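PDB 7D6V: fumarate reductase iron-sulfur subunit from Mycolicibacterium smegmatis, which carries electrons through its iron-sulfur clusters from the flavoprotein subunit to the membrane anchor of the succinate dehydrogenase Sdh1. Local coordinates for the interface of chains A and B and the interface of chains C and A. Coordinates in Å, arbitrary orientation; residue numbers count along the deposited sequence, not the author numbering. Chains: chain A, Fumarate reductase iron-sulfur subunit; chain B, Succinate dehydrogenase (Membrane anchor subunit); chain C, Succinate dehydrogenase subunit A.

Contact 1 and contact 2 join the iron-sulfur subunit, chain A, to its two neighbours, and the centres of their C-alpha atoms lie about 26 Å apart. They share no residue and no secondary-structure element. Contact 1 uses helix 156-159 and loops beside the 3Fe-4S cluster, with A:Asn204 and A:Thr206 among the residues lining that site, and meets the membrane anchor. Contact 2 uses A:Gly60 from the 2Fe-2S pocket and helix 107-112, and meets the FAD-binding subunit. Chain A thus sits between the two partners, an arrangement consistent with electron relay from the FAD subunit toward the membrane anchor.

Contact 1: the interface of chains A and B. Residues chain A 156, 160-161, 204, 206; chain B 128-129, 134, 136, 141.
A:His156 sits between B:Glu136, B:Tyr141 and B:Pro129, with both imidazole nitrogens engaged. Among the hydrogen bonds, its ND1 donates to the carboxylate oxygen OE2 of B:Glu136 at 3.2 Å. The acceptor lies near the imidazole plane, yet the N-H arrives from above the carboxylate, whose plane stands 87° to the ring. At the other nitrogen, across CE1, NE2 donates to the amide oxygen OD1 of A:Asn204 (2.5 Å). Together these in-plane partners probably restrain the ring's rotation; donation from both nitrogens would need a protonated imidazole, which the adjacent carboxylate might favour. The phenol OH of B:Tyr141 accepts from the backbone N of A:Asn204 (3.2 Å) and also lies 3.0 Å from OD1 of A:Asn204, close enough for the hydroxyl to donate in return. The backbone N of B:Glu136 adds a weak bond to OD2 of A:Asp160. OE1 of B:Glu136 is modelled too close to NE2 of A:His161 to interpret.

Ring contacts complete the patch. CD of B:Pro129 lies over the centre of one A:His156 face, 3.7 Å from the centroid, while the CE1 edge of the imidazole meets the tyrosine ring edge-to-face, the planes 65° apart. The backbone of B:Tyr141 puts CB over one face of A:His161, off toward the rim; CG anti to the backbone N (chi1 171°) sends the phenol ring past A:His156 to A:Asn204. At the flank, A:Thr206 and B:Pro129 meet tip to tip, CB to CG at 3.6 Å.

The patch helps dock the anchor beside the 3Fe-4S end of chain A, which would keep that cluster close to the membrane subunit.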
loop_
_atom_site.group_PDB
_atom_site.type_symbol
_atom_site.label_atom_id
_atom_site.label_comp_id
_atom_site.label_asym_id
_atom_site.label_seq_id
_atom_site.Cartn_x
_atom_site.Cartn_y
_atom_site.Cartn_z
ATOM N N HIS A 156 -17.542 9.626 9.585
ATOM C CA HIS A 156 -18.800 9.596 10.321
ATOM C C HIS A 156 -20.019 9.622 9.414
ATOM O O HIS A 156 -21.119 9.309 9.877
ATOM C CB HIS A 156 -18.872 10.773 11.293
ATOM C CG HIS A 156 -19.011 12.102 10.621
ATOM N ND1 HIS A 156 -20.133 12.890 10.758
ATOM C CD2 HIS A 156 -18.175 12.776 9.797
ATOM C CE1 HIS A 156 -19.979 13.994 10.051
ATOM N NE2 HIS A 156 -18.800 13.949 9.460
ATOM N N ASP A 160 -21.660 6.435 11.212
ATOM C CA ASP A 160 -22.739 6.707 12.148
ATOM C C ASP A 160 -24.112 6.734 11.493
ATOM O O ASP A 160 -25.108 6.931 12.194
ATOM C CB ASP A 160 -22.485 8.030 12.871
ATOM C CG ASP A 160 -21.278 7.968 13.782
ATOM O OD1 ASP A 160 -20.323 8.736 13.566
ATOM O OD2 ASP A 160 -21.275 7.132 14.706
ATOM N N HIS A 161 -24.197 6.529 10.181
ATOM C CA HIS A 161 -25.465 6.612 9.461
ATOM C C HIS A 161 -25.475 5.554 8.369
ATOM O O HIS A 161 -24.760 5.682 7.372
ATOM C CB HIS A 161 -25.675 8.006 8.878
ATOM C CG HIS A 161 -25.597 9.095 9.899
ATOM N ND1 HIS A 161 -26.644 9.402 10.739
ATOM C CD2 HIS A 161 -24.586 9.926 10.237
ATOM C CE1 HIS A 161 -26.286 10.386 11.543
ATOM N NE2 HIS A 161 -25.041 10.721 11.259
ATOM N N ASN A 204 -18.698 16.924 5.394
ATOM C CA ASN A 204 -18.120 18.025 6.137
ATOM C C ASN A 204 -16.675 17.653 6.425
ATOM O O ASN A 204 -16.338 16.475 6.552
ATOM C CB ASN A 204 -18.910 18.324 7.415
ATOM C CG ASN A 204 -18.747 17.270 8.490
ATOM O OD1 ASN A 204 -18.417 16.122 8.216
ATOM N ND2 ASN A 204 -18.999 17.659 9.727
ATOM N N THR A 206 -14.319 17.682 8.575
ATOM C CA THR A 206 -13.783 17.473 9.914
ATOM C C THR A 206 -12.492 16.656 9.957
ATOM O O THR A 206 -11.860 16.560 11.011
ATOM C CB THR A 206 -14.852 16.816 10.778
ATOM O OG1 THR A 206 -15.493 15.778 10.029
ATOM C CG2 THR A 206 -15.883 17.847 11.175
ATOM N N SER B 128 -20.334 16.887 15.042
ATOM C CA SER B 128 -20.560 16.033 13.883
ATOM C C SER B 128 -19.705 14.777 14.035
ATOM O O SER B 128 -20.270 13.708 14.253
ATOM C CB SER B 128 -20.303 16.788 12.584
ATOM O OG SER B 128 -21.399 17.626 12.273
ATOM N N PRO B 129 -18.384 14.811 13.951
ATOM C CA PRO B 129 -17.639 13.995 14.913
ATOM C C PRO B 129 -17.181 14.865 16.072
ATOM O O PRO B 129 -16.519 15.881 15.847
ATOM C CB PRO B 129 -16.479 13.431 14.089
ATOM C CG PRO B 129 -16.263 14.407 13.035
ATOM C CD PRO B 129 -17.571 15.091 12.754
ATOM N N VAL B 134 -15.702 8.395 17.727
ATOM C CA VAL B 134 -16.737 8.481 18.750
ATOM C C VAL B 134 -18.068 8.721 18.053
ATOM O O VAL B 134 -18.176 9.598 17.189
ATOM C CB VAL B 134 -16.434 9.593 19.773
ATOM C CG1 VAL B 134 -17.437 9.560 20.907
ATOM C CG2 VAL B 134 -15.025 9.439 20.312
ATOM N N GLU B 136 -21.935 9.541 16.902
ATOM C CA GLU B 136 -22.628 10.820 16.879
ATOM C C GLU B 136 -23.793 10.862 17.864
ATOM O O GLU B 136 -24.474 9.858 18.084
ATOM C CB GLU B 136 -23.177 11.098 15.487
ATOM C CG GLU B 136 -22.192 11.733 14.580
ATOM C CD GLU B 136 -22.727 11.989 13.192
ATOM O OE1 GLU B 136 -23.252 11.049 12.570
ATOM O OE2 GLU B 136 -22.617 13.135 12.717
ATOM N N TYR B 141 -28.193 12.958 9.192
ATOM C CA TYR B 141 -27.056 13.781 8.793
ATOM C C TYR B 141 -27.122 14.018 7.295
ATOM O O TYR B 141 -27.132 13.059 6.518
ATOM C CB TYR B 141 -25.743 13.111 9.175
ATOM C CG TYR B 141 -24.515 13.778 8.605
ATOM C CD1 TYR B 141 -23.961 14.893 9.212
ATOM C CD2 TYR B 141 -23.909 13.285 7.461
ATOM C CE1 TYR B 141 -22.841 15.500 8.692
ATOM C CE2 TYR B 141 -22.794 13.885 6.935
ATOM C CZ TYR B 141 -22.263 14.990 7.554
ATOM O OH TYR B 141 -21.145 15.586 7.024
#

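Contact 2: the interface of chains C and A. Residues chain C 41-42, 44, 171; chain A 51, 60, 105, 109.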
loop_
_atom_site.group_PDB
_atom_site.type_symbol
_atom_site.label_atom_id
_atom_site.label_comp_id
_atom_site.label_asym_id
_atom_site.label_seq_id
_atom_site.Cartn_x
_atom_site.Cartn_y
_atom_site.Cartn_z
ATOM N N LEU C 41 -7.970 -10.673 -0.555
ATOM C CA LEU C 41 -8.863 -9.677 -1.123
ATOM C C LEU C 41 -8.337 -9.206 -2.478
ATOM O O LEU C 41 -7.160 -9.363 -2.810
ATOM C CB LEU C 41 -9.018 -8.486 -0.176
ATOM C CG LEU C 41 -9.851 -8.689 1.092
ATOM C CD1 LEU C 41 -9.814 -7.447 1.966
ATOM C CD2 LEU C 41 -11.276 -9.048 0.755
ATOM N N PHE C 42 -9.236 -8.626 -3.268
ATOM C CA PHE C 42 -8.888 -8.169 -4.606
ATOM C C PHE C 42 -7.874 -7.033 -4.537
ATOM O O PHE C 42 -8.110 -6.013 -3.884
ATOM C CB PHE C 42 -10.147 -7.717 -5.343
ATOM C CG PHE C 42 -9.960 -7.526 -6.819
ATOM C CD1 PHE C 42 -9.018 -8.261 -7.514
ATOM C CD2 PHE C 42 -10.734 -6.615 -7.513
ATOM C CE1 PHE C 42 -8.851 -8.084 -8.871
ATOM C CE2 PHE C 42 -10.572 -6.438 -8.868
ATOM C CZ PHE C 42 -9.628 -7.172 -9.547
ATOM N N LYS C 44 -4.679 -7.342 -3.344
ATOM C CA LYS C 44 -3.824 -7.455 -2.168
ATOM C C LYS C 44 -2.852 -8.624 -2.279
ATOM O O LYS C 44 -2.451 -9.201 -1.269
ATOM C CB LYS C 44 -4.668 -7.582 -0.902
ATOM C CG LYS C 44 -5.663 -6.459 -0.712
ATOM C CD LYS C 44 -6.032 -6.293 0.746
ATOM C CE LYS C 44 -6.965 -5.120 0.945
ATOM N NZ LYS C 44 -6.472 -3.905 0.255
ATOM N N GLU C 171 -11.103 -13.999 -1.717
ATOM C CA GLU C 171 -11.231 -14.781 -0.487
ATOM C C GLU C 171 -11.699 -16.204 -0.787
ATOM O O GLU C 171 -12.495 -16.785 -0.051
ATOM C CB GLU C 171 -12.174 -14.102 0.510
ATOM C CG GLU C 171 -11.696 -12.771 1.076
ATOM C CD GLU C 171 -10.478 -12.903 1.960
ATOM O OE1 GLU C 171 -10.336 -13.950 2.623
ATOM O OE2 GLU C 171 -9.669 -11.957 2.012
ATOM N N ARG A 51 -7.442 -12.323 9.024
ATOM C CA ARG A 51 -7.278 -11.753 7.678
ATOM C C ARG A 51 -6.093 -10.781 7.598
ATOM O O ARG A 51 -6.245 -9.563 7.542
ATOM C CB ARG A 51 -8.554 -11.063 7.182
ATOM C CG ARG A 51 -8.445 -10.654 5.723
ATOM C CD ARG A 51 -9.344 -9.495 5.363
ATOM N NE ARG A 51 -10.638 -9.949 4.871
ATOM C CZ ARG A 51 -11.772 -9.277 5.023
ATOM N NH1 ARG A 51 -11.775 -8.109 5.648
ATOM N NH2 ARG A 51 -12.902 -9.770 4.545
ATOM N N GLY A 60 -3.207 -3.323 3.467
ATOM C CA GLY A 60 -4.581 -3.114 3.865
ATOM C C GLY A 60 -5.417 -4.279 4.335
ATOM O O GLY A 60 -6.626 -4.137 4.533
ATOM N N VAL A 105 -15.877 -6.217 3.822
ATOM C CA VAL A 105 -15.500 -5.002 3.084
ATOM C C VAL A 105 -15.804 -5.289 1.618
ATOM O O VAL A 105 -14.937 -5.614 0.806
ATOM C CB VAL A 105 -14.041 -4.602 3.334
ATOM C CG1 VAL A 105 -13.890 -4.027 4.725
ATOM C CG2 VAL A 105 -13.118 -5.800 3.183
ATOM N N TYR A 109 -15.748 -2.391 -2.753
ATOM C CA TYR A 109 -15.603 -2.944 -4.093
ATOM C C TYR A 109 -16.832 -2.693 -4.951
ATOM O O TYR A 109 -16.721 -2.674 -6.180
ATOM C CB TYR A 109 -15.290 -4.435 -4.006
ATOM C CG TYR A 109 -13.928 -4.700 -3.414
ATOM C CD1 TYR A 109 -12.787 -4.639 -4.199
ATOM C CD2 TYR A 109 -13.781 -4.982 -2.066
ATOM C CE1 TYR A 109 -11.541 -4.865 -3.660
ATOM C CE2 TYR A 109 -12.539 -5.208 -1.519
ATOM C CZ TYR A 109 -11.422 -5.150 -2.321
ATOM O OH TYR A 109 -10.181 -5.376 -1.780
#
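C:Leu41 forms the apolar centre, reaching between A:Val105 and A:Arg51. Its methyl CD1 meets CG2 of A:Val105 at 3.9 Å, the two side chains crossing at about a right angle. The same methyl lies over one face of the A:Arg51 guanidinium, 3.8 Å above the plane and offset toward its rim, and touches CD of the arginine chain at 4.0 Å. The cationic group is therefore packed against a leucine branch on that face. Closer to the backbone, CB of C:Leu41 borders the hydroxyl of A:Tyr109.

Next to this centre, A:Tyr109 on helix 107-112 lays its ring edge along the start of C:Phe42: CE1 approaches the phenylalanine CB at 3.6 Å. CB and the carbonyl O of C:Phe42 make the close approaches to the tyrosine. The phenol OH donates to that carbonyl O (3.0 Å), in the carbonyl plane and on a lone pair, with a C=O...OH angle of 132°. The bond joins a side chain of chain A to the backbone of chain C.

The polar rim lies past the leucine. A:Arg51 bends at chi3 (-92°), turning its guanidinium toward the C:Leu41 methyl while NE faces C:Glu171. The carboxylate and guanidinium planes are 56° apart, so the two groups do not meet in parallel; at 3.6 Å from NE of A:Arg51 to OE2 of C:Glu171 the salt bridge is a long one. The site appears to help seat the 2Fe-2S side of chain A on the flavoprotein. At the margin, CE of C:Lys44 packs 3.7 Å from the carbonyl O of A:Gly60.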